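Local coordinates for 5-formyltetrahydrofolate cyclo-ligase family protein (Bacillus anthracis, PDB 2JCB) that probably catalyses the ATP-dependent, magnesium-requiring conversion of 5-formyltetrahydrofolate to 5,10-methenyltetrahydrofolate, returning the stored folate to one-carbon metabolism, at residues F41-Q46 / K186-K191; Q130-V135 / G160-L165; Y150-L155 / E178-N183. All blocks are in the same frame, centred on the assembly; numbering follows the deposited sequence.

Interaction 1: F41-Q46 / K186-K191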
loop_
_atom_site.group_PDB
_atom_site.type_symbol
_atom_site.label_atom_id
_atom_site.label_comp_id
_atom_site.label_asym_id
_atom_site.label_seq_id
_atom_site.Cartn_x
_atom_site.Cartn_y
_atom_site.Cartn_z
ATOM N N PHE A 41 3.554 -14.223 -4.211
ATOM C CA PHE A 41 3.079 -15.485 -4.805
ATOM C C PHE A 41 1.606 -15.640 -4.329
ATOM O O PHE A 41 0.737 -16.001 -5.139
ATOM C CB PHE A 41 3.964 -16.651 -4.339
ATOM C CG PHE A 41 3.443 -18.005 -4.705
ATOM C CD1 PHE A 41 3.889 -18.622 -5.856
ATOM C CD2 PHE A 41 2.516 -18.667 -3.890
ATOM C CE1 PHE A 41 3.421 -19.882 -6.233
ATOM C CE2 PHE A 41 2.054 -19.940 -4.245
ATOM C CZ PHE A 41 2.503 -20.532 -5.416
ATOM N N SER A 42 1.321 -15.347 -3.072
ATOM C CA SER A 42 -0.034 -15.523 -2.514
ATOM C C SER A 42 -1.000 -14.492 -3.143
ATOM O O SER A 42 -2.127 -14.833 -3.540
ATOM C CB SER A 42 0.024 -15.350 -1.014
ATOM O OG SER A 42 -1.273 -15.473 -0.393
ATOM N N LEU A 43 -0.524 -13.254 -3.290
ATOM C CA LEU A 43 -1.303 -12.222 -4.048
ATOM C C LEU A 43 -1.809 -12.723 -5.403
ATOM O O LEU A 43 -2.999 -12.535 -5.706
ATOM C CB LEU A 43 -0.452 -10.949 -4.316
ATOM C CG LEU A 43 -1.117 -9.938 -5.318
ATOM C CD1 LEU A 43 -2.373 -9.361 -4.659
ATOM C CD2 LEU A 43 -0.090 -8.773 -5.526
ATOM N N TYR A 44 -0.940 -13.337 -6.224
ATOM C CA TYR A 44 -1.306 -13.690 -7.582
ATOM C C TYR A 44 -2.335 -14.822 -7.597
ATOM O O TYR A 44 -2.932 -15.071 -8.610
ATOM C CB TYR A 44 -0.093 -14.146 -8.355
ATOM C CG TYR A 44 1.062 -13.156 -8.401
ATOM C CD1 TYR A 44 0.836 -11.777 -8.264
ATOM C CD2 TYR A 44 2.380 -13.625 -8.498
ATOM C CE1 TYR A 44 1.917 -10.859 -8.275
ATOM C CE2 TYR A 44 3.483 -12.733 -8.531
ATOM C CZ TYR A 44 3.238 -11.350 -8.418
ATOM O OH TYR A 44 4.314 -10.451 -8.432
ATOM N N GLU A 45 -2.496 -15.524 -6.479
ATOM C CA GLU A 45 -3.535 -16.573 -6.380
ATOM C C GLU A 45 -4.923 -16.028 -6.025
ATOM O O GLU A 45 -5.895 -16.787 -6.081
ATOM C CB GLU A 45 -3.136 -17.609 -5.342
ATOM C CG GLU A 45 -1.920 -18.428 -5.757
ATOM C CD GLU A 45 -1.775 -19.680 -4.913
ATOM O OE1 GLU A 45 -2.376 -19.725 -3.805
ATOM O OE2 GLU A 45 -1.078 -20.617 -5.348
ATOM N N GLN A 46 -4.997 -14.753 -5.631
ATOM C CA GLN A 46 -6.230 -14.143 -5.121
ATOM C C GLN A 46 -7.181 -13.865 -6.287
ATOM O O GLN A 46 -6.758 -13.420 -7.410
ATOM C CB GLN A 46 -5.979 -12.854 -4.266
ATOM C CG GLN A 46 -5.033 -13.069 -3.026
ATOM C CD GLN A 46 -5.477 -14.201 -2.160
ATOM O OE1 GLN A 46 -6.606 -14.227 -1.681
ATOM N NE2 GLN A 46 -4.598 -15.189 -1.966
ATOM N N LYS A 186 -8.642 -6.752 2.972
ATOM C CA LYS A 186 -7.850 -7.992 3.057
ATOM C C LYS A 186 -6.402 -7.657 3.291
ATOM O O LYS A 186 -5.885 -6.660 2.751
ATOM C CB LYS A 186 -7.935 -8.729 1.718
ATOM C CG LYS A 186 -7.089 -10.070 1.722
ATOM C CD LYS A 186 -7.160 -10.786 0.393
ATOM C CE LYS A 186 -8.484 -11.555 0.261
ATOM N NZ LYS A 186 -8.550 -12.341 -1.013
ATOM N N ILE A 187 -5.732 -8.479 4.095
ATOM C CA ILE A 187 -4.288 -8.299 4.345
ATOM C C ILE A 187 -3.664 -9.677 3.969
ATOM O O ILE A 187 -4.162 -10.725 4.419
ATOM C CB ILE A 187 -3.932 -7.856 5.803
ATOM C CG1 ILE A 187 -4.619 -6.503 6.149
ATOM C CG2 ILE A 187 -2.401 -7.717 5.974
ATOM C CD1 ILE A 187 -5.074 -6.414 7.515
ATOM N N ILE A 188 -2.632 -9.672 3.132
ATOM C CA ILE A 188 -1.871 -10.875 2.787
ATOM C C ILE A 188 -0.504 -10.783 3.474
ATOM O O ILE A 188 0.234 -9.806 3.227
ATOM C CB ILE A 188 -1.680 -10.965 1.287
ATOM C CG1 ILE A 188 -3.043 -10.916 0.556
ATOM C CG2 ILE A 188 -0.937 -12.238 0.938
ATOM C CD1 ILE A 188 -2.878 -10.805 -0.869
ATOM N N THR A 189 -0.159 -11.783 4.284
ATOM C CA THR A 189 1.159 -11.900 4.910
ATOM C C THR A 189 1.783 -13.176 4.395
ATOM O O THR A 189 1.177 -13.897 3.551
ATOM C CB THR A 189 1.092 -11.956 6.461
ATOM O OG1 THR A 189 0.573 -13.232 6.866
ATOM C CG2 THR A 189 0.231 -10.802 7.055
ATOM N N GLU A 190 2.962 -13.526 4.916
ATOM C CA GLU A 190 3.590 -14.746 4.421
ATOM C C GLU A 190 2.918 -15.987 5.060
ATOM O O GLU A 190 3.240 -17.116 4.690
ATOM C CB GLU A 190 5.102 -14.744 4.722
ATOM C CG GLU A 190 5.456 -14.892 6.232
ATOM C CD GLU A 190 5.421 -13.589 7.041
ATOM O OE1 GLU A 190 4.832 -12.568 6.657
ATOM O OE2 GLU A 190 5.990 -13.622 8.126
ATOM N N LYS A 191 2.081 -15.765 6.061
ATOM C CA LYS A 191 1.426 -16.825 6.817
ATOM C C LYS A 191 -0.041 -17.049 6.378
ATOM O O LYS A 191 -0.649 -18.024 6.826
ATOM C CB LYS A 191 1.404 -16.448 8.320
ATOM C CG LYS A 191 2.715 -16.447 9.096
ATOM C CD LYS A 191 2.415 -16.083 10.525
ATOM C CE LYS A 191 3.683 -15.942 11.276
ATOM N NZ LYS A 191 3.404 -16.001 12.737
HETATM O O HOH W 1 -0.734 -15.701 2.042
#
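Lys186 and Ile188, on one face of strand 186-189, meet Ser42 and Leu43 of helix 29-44 and Gln46 of the turn that follows it, a helix-on-sheet packing in the alpha/beta fold of the cyclo-ligase family. The side chain of Lys186 leaves the strand with CG anti to the backbone N (chi1 179°) and reaches across to Gln46, where NZ donates to OE1 at 2.8 Å, tilted modestly from the amide carbonyl plane. The same ammonium forms a salt bridge with Glu48, so two oxygen-bearing side chains hold it beside the start of helix 47-51, for which Gln46 is the N-cap residue. Two positions on, Ile188 supplies the apolar part of the contact. Its CD1 lies against Leu43 CA and, also at 3.8 Å, against Gln46 CG; it meets Leu43 CD1 at 4.1 Å, the two side chains crossing at about a right angle. The other branch, CG2, rests against Ser42, with OG 3.5 Å away. A water probably links Thr189 O to Ser42 OG. The Gln46 amide also folds back on the helix: NE2 donates to Ser42 O at 3.0 Å from above the carbonyl plane, while Glu45 N reaches that oxygen from the opposite face.

Interaction 2: Q130-V135 / G160-L165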
loop_
_atom_site.group_PDB
_atom_site.type_symbol
_atom_site.label_atom_id
_atom_site.label_comp_id
_atom_site.label_asym_id
_atom_site.label_seq_id
_atom_site.Cartn_x
_atom_site.Cartn_y
_atom_site.Cartn_z
ATOM N N GLN A 130 -7.107 -1.702 -5.412
ATOM C CA GLN A 130 -6.048 -0.862 -4.836
ATOM C C GLN A 130 -5.258 -1.673 -3.847
ATOM O O GLN A 130 -5.840 -2.178 -2.897
ATOM C CB GLN A 130 -6.653 0.341 -4.135
ATOM C CG GLN A 130 -7.112 1.399 -5.185
ATOM C CD GLN A 130 -5.906 2.273 -5.711
ATOM O OE1 GLN A 130 -4.762 1.959 -5.488
ATOM N NE2 GLN A 130 -6.232 3.373 -6.405
ATOM N N ILE A 131 -3.957 -1.771 -4.115
ATOM C CA ILE A 131 -3.027 -2.452 -3.221
ATOM C C ILE A 131 -2.541 -1.309 -2.295
ATOM O O ILE A 131 -1.739 -0.452 -2.749
ATOM C CB ILE A 131 -1.948 -3.172 -4.025
ATOM C CG1 ILE A 131 -2.658 -4.312 -4.834
ATOM C CG2 ILE A 131 -0.904 -3.704 -3.075
ATOM C CD1 ILE A 131 -1.746 -5.066 -5.805
ATOM N N VAL A 132 -2.914 -1.317 -1.008
ATOM C CA VAL A 132 -2.774 -0.130 -0.175
ATOM C C VAL A 132 -1.525 -0.320 0.672
ATOM O O VAL A 132 -1.386 -1.348 1.262
ATOM C CB VAL A 132 -4.051 0.054 0.678
ATOM C CG1 VAL A 132 -3.834 1.133 1.806
ATOM C CG2 VAL A 132 -5.280 0.343 -0.240
ATOM N N PRO A 133 -0.558 0.623 0.634
ATOM C CA PRO A 133 0.642 0.503 1.509
ATOM C C PRO A 133 0.392 0.847 2.962
ATOM O O PRO A 133 -0.650 1.363 3.305
ATOM C CB PRO A 133 1.598 1.555 0.907
ATOM C CG PRO A 133 0.617 2.663 0.516
ATOM C CD PRO A 133 -0.542 1.871 -0.145
ATOM N N GLY A 134 1.349 0.602 3.837
ATOM C CA GLY A 134 1.041 0.848 5.223
ATOM C C GLY A 134 2.116 0.317 6.084
ATOM O O GLY A 134 2.984 -0.405 5.566
ATOM N N VAL A 135 2.038 0.723 7.346
ATOM C CA VAL A 135 3.017 0.360 8.380
ATOM C C VAL A 135 2.488 -0.785 9.251
ATOM O O VAL A 135 3.166 -1.791 9.440
ATOM C CB VAL A 135 3.533 1.581 9.219
ATOM C CG1 VAL A 135 4.508 1.118 10.239
ATOM C CG2 VAL A 135 4.196 2.578 8.289
ATOM N N GLY A 160 -13.892 0.494 -4.977
ATOM C CA GLY A 160 -13.435 -0.783 -5.457
ATOM C C GLY A 160 -12.889 -1.657 -4.354
ATOM O O GLY A 160 -13.098 -1.414 -3.175
ATOM N N LYS A 161 -12.164 -2.686 -4.742
ATOM C CA LYS A 161 -11.579 -3.639 -3.800
ATOM C C LYS A 161 -10.240 -3.151 -3.257
ATOM O O LYS A 161 -9.486 -2.552 -4.004
ATOM C CB LYS A 161 -11.416 -4.983 -4.499
ATOM C CG LYS A 161 -12.808 -5.596 -4.889
ATOM C CD LYS A 161 -12.602 -6.814 -5.748
ATOM C CE LYS A 161 -13.846 -7.042 -6.602
ATOM N NZ LYS A 161 -14.793 -7.873 -5.823
ATOM N N THR A 162 -9.944 -3.438 -1.994
ATOM C CA THR A 162 -8.675 -3.055 -1.379
ATOM C C THR A 162 -7.975 -4.251 -0.767
ATOM O O THR A 162 -8.622 -5.168 -0.237
ATOM C CB THR A 162 -8.827 -2.006 -0.250
ATOM O OG1 THR A 162 -9.704 -2.472 0.784
ATOM C CG2 THR A 162 -9.374 -0.713 -0.809
ATOM N N LEU A 163 -6.658 -4.246 -0.825
ATOM C CA LEU A 163 -5.897 -5.208 -0.048
ATOM C C LEU A 163 -4.574 -4.605 0.264
ATOM O O LEU A 163 -4.105 -3.746 -0.436
ATOM C CB LEU A 163 -5.743 -6.586 -0.743
ATOM C CG LEU A 163 -4.880 -6.782 -1.955
ATOM C CD1 LEU A 163 -3.313 -6.909 -1.561
ATOM C CD2 LEU A 163 -5.381 -8.025 -2.730
ATOM N N SER A 164 -3.976 -5.096 1.343
ATOM C CA SER A 164 -2.630 -4.692 1.746
ATOM C C SER A 164 -1.760 -5.905 1.831
ATOM O O SER A 164 -2.244 -7.014 2.089
ATOM C CB SER A 164 -2.636 -3.940 3.062
ATOM O OG SER A 164 -3.305 -2.687 2.974
ATOM N N LEU A 165 -0.479 -5.698 1.510
ATOM C CA LEU A 165 0.578 -6.700 1.639
ATOM C C LEU A 165 1.406 -6.361 2.877
ATOM O O LEU A 165 1.792 -5.203 3.036
ATOM C CB LEU A 165 1.440 -6.679 0.367
ATOM C CG LEU A 165 0.662 -6.762 -0.946
ATOM C CD1 LEU A 165 1.523 -6.600 -2.251
ATOM C CD2 LEU A 165 -0.096 -8.098 -0.997
HETATM O O HOH W 2 0.578 -3.062 1.165
HETATM O O HOH W 3 2.287 -2.981 4.193
#
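Val132 O is gripped by the Ser164 hydroxyl, which donates a hydrogen bond of 2.9 Å from OG, and by a water 2.6 Å away, probably as donor. The hydroxyl arrives from above the carbonyl plane, 37° out of it, and is put there by a first torsion that sets OG anti to the carbonyl carbon of Ser164 (chi1 -66°). The water in turn accepts from Leu165 N, so it spans a place where the two chains have begun to part and Val132 O and Leu165 N lie too far apart to bond directly. A second water probably joins Gly134 O to Leu165 O farther on.

Before this divergence the two chains pair as parallel beta strands, Gln130 beside Thr162 and Ile131 beside Leu163. Gln130 bonds through both its backbone N, to Lys161 O, and its O, which accepts from Leu163 N; Val132 N then donates to Leu163 O at 2.8 Å. Between these bonds Thr162 CA and Ile131 CA make CA-H...O contacts with Gln130 O and Leu163 O. On the face carrying Ile131, its CG2 packs 3.9 Å from Leu165 CD1, the side chains crossing obliquely, and its CG1 lies 4.2 Å from Leu163 CD1. Gln130 and Thr162 occupy the other face, where the Thr162 hydroxyl bonds to Glu185 N.

These are central strands of the mixed sheet, in the parallel part that recalls a Rossmann-like fold. Strand 54-56 flanks 129-131, strand 186-189 flanks 161-165, and helix 29-44 covers the Ile131 face, with Leu43 on Ile131 and Leu163 and Ile39 on Leu165.

Interaction 3: Y150-L155 / E178-N183; sequences YYDRYL and EPFDKN. With MG (magnesium ion), chain E; ADP (adenosine-5'-diphosphate), chain C; PO4 (phosphate ion), chain D.
Asp152 and Asp181 share a magnesium ion at the nucleotide site, joining helix 150-154 to the type I beta turn Glu178-Asp181. Each gives one carboxylate oxygen: OD2 of Asp152 at 1.9 Å and OD1 of Asp181 at 2.1 Å. Two ADP oxygens, O3B and O1A, and two waters complete six ligands, so the metal ties both phosphates to the protein.

Hydrogen bonds orient the carboxylates. Lys182 N donates almost straight to Asp152 OD1 (177°), though from above the carboxylate plane, and OD1 also receives protons from two waters, one of them a metal ligand. Asp181 OD2 takes Glu178 N at 2.8 Å and a salt bridge from Lys13.

Flat groups pack against the adenosine. The Arg153 guanidinium lays one face on the base, ADP C4 standing 3.4 Å above its centre, while the Phe180 ring has the ribose C2' over one face, offset toward the rim, and Glu178 CB over the opposite face.

At the start of the helix, the backbone nitrogens of Tyr150 and Tyr151 donate to a phosphate ion, probably from the crystallisation liquor. In the aliphatic part, Leu155 and Lys182 slide past each other in opposite directions, CB to CB 3.9 Å.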
loop_
_atom_site.group_PDB
_atom_site.type_symbol
_atom_site.label_atom_id
_atom_site.label_comp_id
_atom_site.label_asym_id
_atom_site.label_seq_id
_atom_site.Cartn_x
_atom_site.Cartn_y
_atom_site.Cartn_z
ATOM N N TYR A 150 -2.889 10.143 3.529
ATOM C CA TYR A 150 -3.301 10.096 2.119
ATOM C C TYR A 150 -4.369 9.035 1.794
ATOM O O TYR A 150 -5.377 9.329 1.133
ATOM C CB TYR A 150 -2.105 9.843 1.182
ATOM C CG TYR A 150 -1.259 11.073 0.960
ATOM C CD1 TYR A 150 -1.630 12.045 0.024
ATOM C CD2 TYR A 150 -0.056 11.222 1.653
ATOM C CE1 TYR A 150 -0.828 13.131 -0.230
ATOM C CE2 TYR A 150 0.746 12.343 1.441
ATOM C CZ TYR A 150 0.357 13.282 0.481
ATOM O OH TYR A 150 1.134 14.384 0.260
ATOM N N TYR A 151 -4.137 7.812 2.233
ATOM C CA TYR A 151 -5.107 6.751 1.942
ATOM C C TYR A 151 -6.391 6.911 2.728
ATOM O O TYR A 151 -7.460 6.627 2.197
ATOM C CB TYR A 151 -4.510 5.342 2.057
ATOM C CG TYR A 151 -3.695 4.998 0.813
ATOM C CD1 TYR A 151 -2.384 5.465 0.656
ATOM C CD2 TYR A 151 -4.280 4.315 -0.268
ATOM C CE1 TYR A 151 -1.658 5.177 -0.545
ATOM C CE2 TYR A 151 -3.569 4.011 -1.459
ATOM C CZ TYR A 151 -2.255 4.462 -1.567
ATOM O OH TYR A 151 -1.550 4.197 -2.681
ATOM N N ASP A 152 -6.298 7.423 3.973
ATOM C CA ASP A 152 -7.488 7.687 4.742
ATOM C C ASP A 152 -8.433 8.615 3.951
ATOM O O ASP A 152 -9.631 8.381 3.937
ATOM C CB ASP A 152 -7.125 8.299 6.095
ATOM C CG ASP A 152 -6.666 7.250 7.103
ATOM O OD1 ASP A 152 -6.945 6.032 6.913
ATOM O OD2 ASP A 152 -6.018 7.615 8.097
ATOM N N ARG A 153 -7.870 9.632 3.264
ATOM C CA ARG A 153 -8.664 10.593 2.521
ATOM C C ARG A 153 -9.167 9.967 1.227
ATOM O O ARG A 153 -10.320 10.126 0.845
ATOM C CB ARG A 153 -7.835 11.844 2.230
ATOM C CG ARG A 153 -7.518 12.656 3.461
ATOM C CD ARG A 153 -6.679 13.849 3.048
ATOM N NE ARG A 153 -6.487 14.865 4.075
ATOM C CZ ARG A 153 -5.616 14.742 5.071
ATOM N NH1 ARG A 153 -5.451 15.745 5.919
ATOM N NH2 ARG A 153 -4.906 13.613 5.193
ATOM N N TYR A 154 -8.265 9.290 0.534
ATOM C CA TYR A 154 -8.566 8.678 -0.760
ATOM C C TYR A 154 -9.637 7.586 -0.645
ATOM O O TYR A 154 -10.552 7.532 -1.454
ATOM C CB TYR A 154 -7.306 8.058 -1.348
ATOM C CG TYR A 154 -7.548 7.404 -2.670
ATOM C CD1 TYR A 154 -7.610 8.168 -3.835
ATOM C CD2 TYR A 154 -7.713 6.025 -2.777
ATOM C CE1 TYR A 154 -7.831 7.605 -5.045
ATOM C CE2 TYR A 154 -7.958 5.427 -4.021
ATOM C CZ TYR A 154 -8.008 6.230 -5.150
ATOM O OH TYR A 154 -8.203 5.694 -6.391
ATOM N N LEU A 155 -9.532 6.764 0.385
ATOM C CA LEU A 155 -10.461 5.636 0.539
ATOM C C LEU A 155 -11.898 6.043 0.858
ATOM O O LEU A 155 -12.805 5.209 0.753
ATOM C CB LEU A 155 -9.929 4.582 1.526
ATOM C CG LEU A 155 -8.682 3.852 1.055
ATOM C CD1 LEU A 155 -8.165 2.970 2.192
ATOM C CD2 LEU A 155 -8.944 3.073 -0.229
ATOM N N GLU A 178 -8.853 6.491 14.806
ATOM C CA GLU A 178 -9.628 7.700 14.852
ATOM C C GLU A 178 -10.776 7.616 13.834
ATOM O O GLU A 178 -10.765 6.741 12.957
ATOM C CB GLU A 178 -8.688 8.856 14.577
ATOM C CG GLU A 178 -7.421 8.758 15.408
ATOM C CD GLU A 178 -6.515 9.989 15.313
ATOM O OE1 GLU A 178 -6.896 11.063 15.807
ATOM O OE2 GLU A 178 -5.406 9.852 14.743
ATOM N N PRO A 179 -11.775 8.516 13.952
ATOM C CA PRO A 179 -12.970 8.425 13.102
ATOM C C PRO A 179 -12.662 8.459 11.618
ATOM O O PRO A 179 -13.328 7.774 10.849
ATOM C CB PRO A 179 -13.810 9.647 13.492
ATOM C CG PRO A 179 -13.184 10.239 14.703
ATOM C CD PRO A 179 -11.827 9.636 14.909
ATOM N N PHE A 180 -11.640 9.217 11.221
ATOM C CA PHE A 180 -11.166 9.225 9.813
ATOM C C PHE A 180 -10.281 8.041 9.312
ATOM O O PHE A 180 -9.956 7.994 8.147
ATOM C CB PHE A 180 -10.392 10.528 9.581
ATOM C CG PHE A 180 -9.270 10.727 10.567
ATOM C CD1 PHE A 180 -8.070 9.987 10.435
ATOM C CD2 PHE A 180 -9.436 11.601 11.668
ATOM C CE1 PHE A 180 -7.049 10.119 11.351
ATOM C CE2 PHE A 180 -8.404 11.750 12.590
ATOM C CZ PHE A 180 -7.210 11.020 12.425
ATOM N N ASP A 181 -9.851 7.133 10.179
ATOM C CA ASP A 181 -9.029 5.991 9.768
ATOM C C ASP A 181 -9.877 5.016 8.957
ATOM O O ASP A 181 -10.933 4.594 9.424
ATOM C CB ASP A 181 -8.437 5.317 11.003
ATOM C CG ASP A 181 -7.251 6.085 11.575
ATOM O OD1 ASP A 181 -6.548 6.754 10.798
ATOM O OD2 ASP A 181 -7.019 6.056 12.785
ATOM N N LYS A 182 -9.433 4.719 7.741
ATOM C CA LYS A 182 -10.124 3.779 6.834
ATOM C C LYS A 182 -9.502 2.404 6.940
ATOM O O LYS A 182 -8.275 2.259 7.032
ATOM C CB LYS A 182 -10.099 4.283 5.402
ATOM C CG LYS A 182 -10.864 5.647 5.219
ATOM C CD LYS A 182 -12.354 5.563 5.546
ATOM C CE LYS A 182 -13.161 5.115 4.335
ATOM N NZ LYS A 182 -14.615 5.072 4.648
ATOM N N ASN A 183 -10.341 1.376 6.893
ATOM C CA ASN A 183 -9.852 -0.015 6.941
ATOM C C ASN A 183 -9.658 -0.584 5.556
ATOM O O ASN A 183 -10.281 -0.129 4.612
ATOM C CB ASN A 183 -10.891 -0.895 7.655
ATOM C CG ASN A 183 -11.006 -0.587 9.132
ATOM O OD1 ASN A 183 -10.222 0.184 9.700
ATOM N ND2 ASN A 183 -12.015 -1.179 9.778
HETATM MG MG MG E . -4.875 6.954 9.494
HETATM P PB ADP C . -1.830 7.588 8.689
HETATM O O1B ADP C . -0.964 7.893 7.471
HETATM O O2B ADP C . -1.171 6.608 9.587
HETATM O O3B ADP C . -3.221 7.269 8.184
HETATM P PA ADP C . -3.108 9.598 10.385
HETATM O O1A ADP C . -4.260 8.643 10.554
HETATM O O2A ADP C . -2.572 10.173 11.598
HETATM O O3A ADP C . -1.898 8.963 9.509
HETATM O "O5'" ADP C . -3.648 10.851 9.518
HETATM C "C5'" ADP C . -2.736 11.966 9.417
HETATM C "C4'" ADP C . -3.481 13.276 9.340
HETATM O "O4'" ADP C . -4.416 13.183 8.277
HETATM C "C3'" ADP C . -4.255 13.503 10.633
HETATM O "O3'" ADP C . -3.841 14.752 11.149
HETATM C "C2'" ADP C . -5.711 13.504 10.214
HETATM O "O2'" ADP C . -6.405 14.591 10.756
HETATM C "C1'" ADP C . -5.683 13.678 8.706
HETATM N N9 ADP C . -6.800 13.005 7.994
HETATM C C8 ADP C . -6.904 11.684 7.753
HETATM N N7 ADP C . -8.026 11.420 7.042
HETATM C C5 ADP C . -8.671 12.565 6.814
HETATM C C6 ADP C . -9.909 12.969 6.095
HETATM N N6 ADP C . -10.699 12.056 5.497
HETATM N N1 ADP C . -10.191 14.271 6.022
HETATM C C2 ADP C . -9.423 15.201 6.624
HETATM N N3 ADP C . -8.278 14.905 7.270
HETATM C C4 ADP C . -7.837 13.626 7.394
HETATM P P PO4 D . -0.614 7.227 3.980
HETATM O O1 PO4 D . -1.941 6.900 3.720
HETATM O O2 PO4 D . -0.102 6.874 5.351
HETATM O O3 PO4 D . 0.326 6.495 2.976
HETATM O O4 PO4 D . -0.368 8.730 3.909
HETATM O O HOH W 4 -6.365 3.672 5.620
HETATM O O HOH W 5 -11.013 9.261 6.097
HETATM O O HOH W 6 -5.293 5.005 8.777
HETATM O O HOH W 7 -3.522 5.900 10.991
#

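Interaction 2 lies in the core, about 5 Å between its centre and that of the chain, whereas interactions 1 and 3 sit about 13 Å out and are only partly buried. Interactions 1 and 2 share the sheet and the helix that covers it: strands 161-165 and 186-189 are neighbours, joined by backbone bonds of Ser164 with Lys186 and Ile188. Interaction 3 adjoins interaction 2 through Tyr151, which packs on Val132 and Pro133, and Leu155, which touches Thr162. The chemistry follows position: backbone pairing with aliphatic packing at the centre, an amide-ammonium bond beside an isoleucine where the chain turns from one helix to the next, and metal coordination and packing on the nucleotide where a short helix meets a loop.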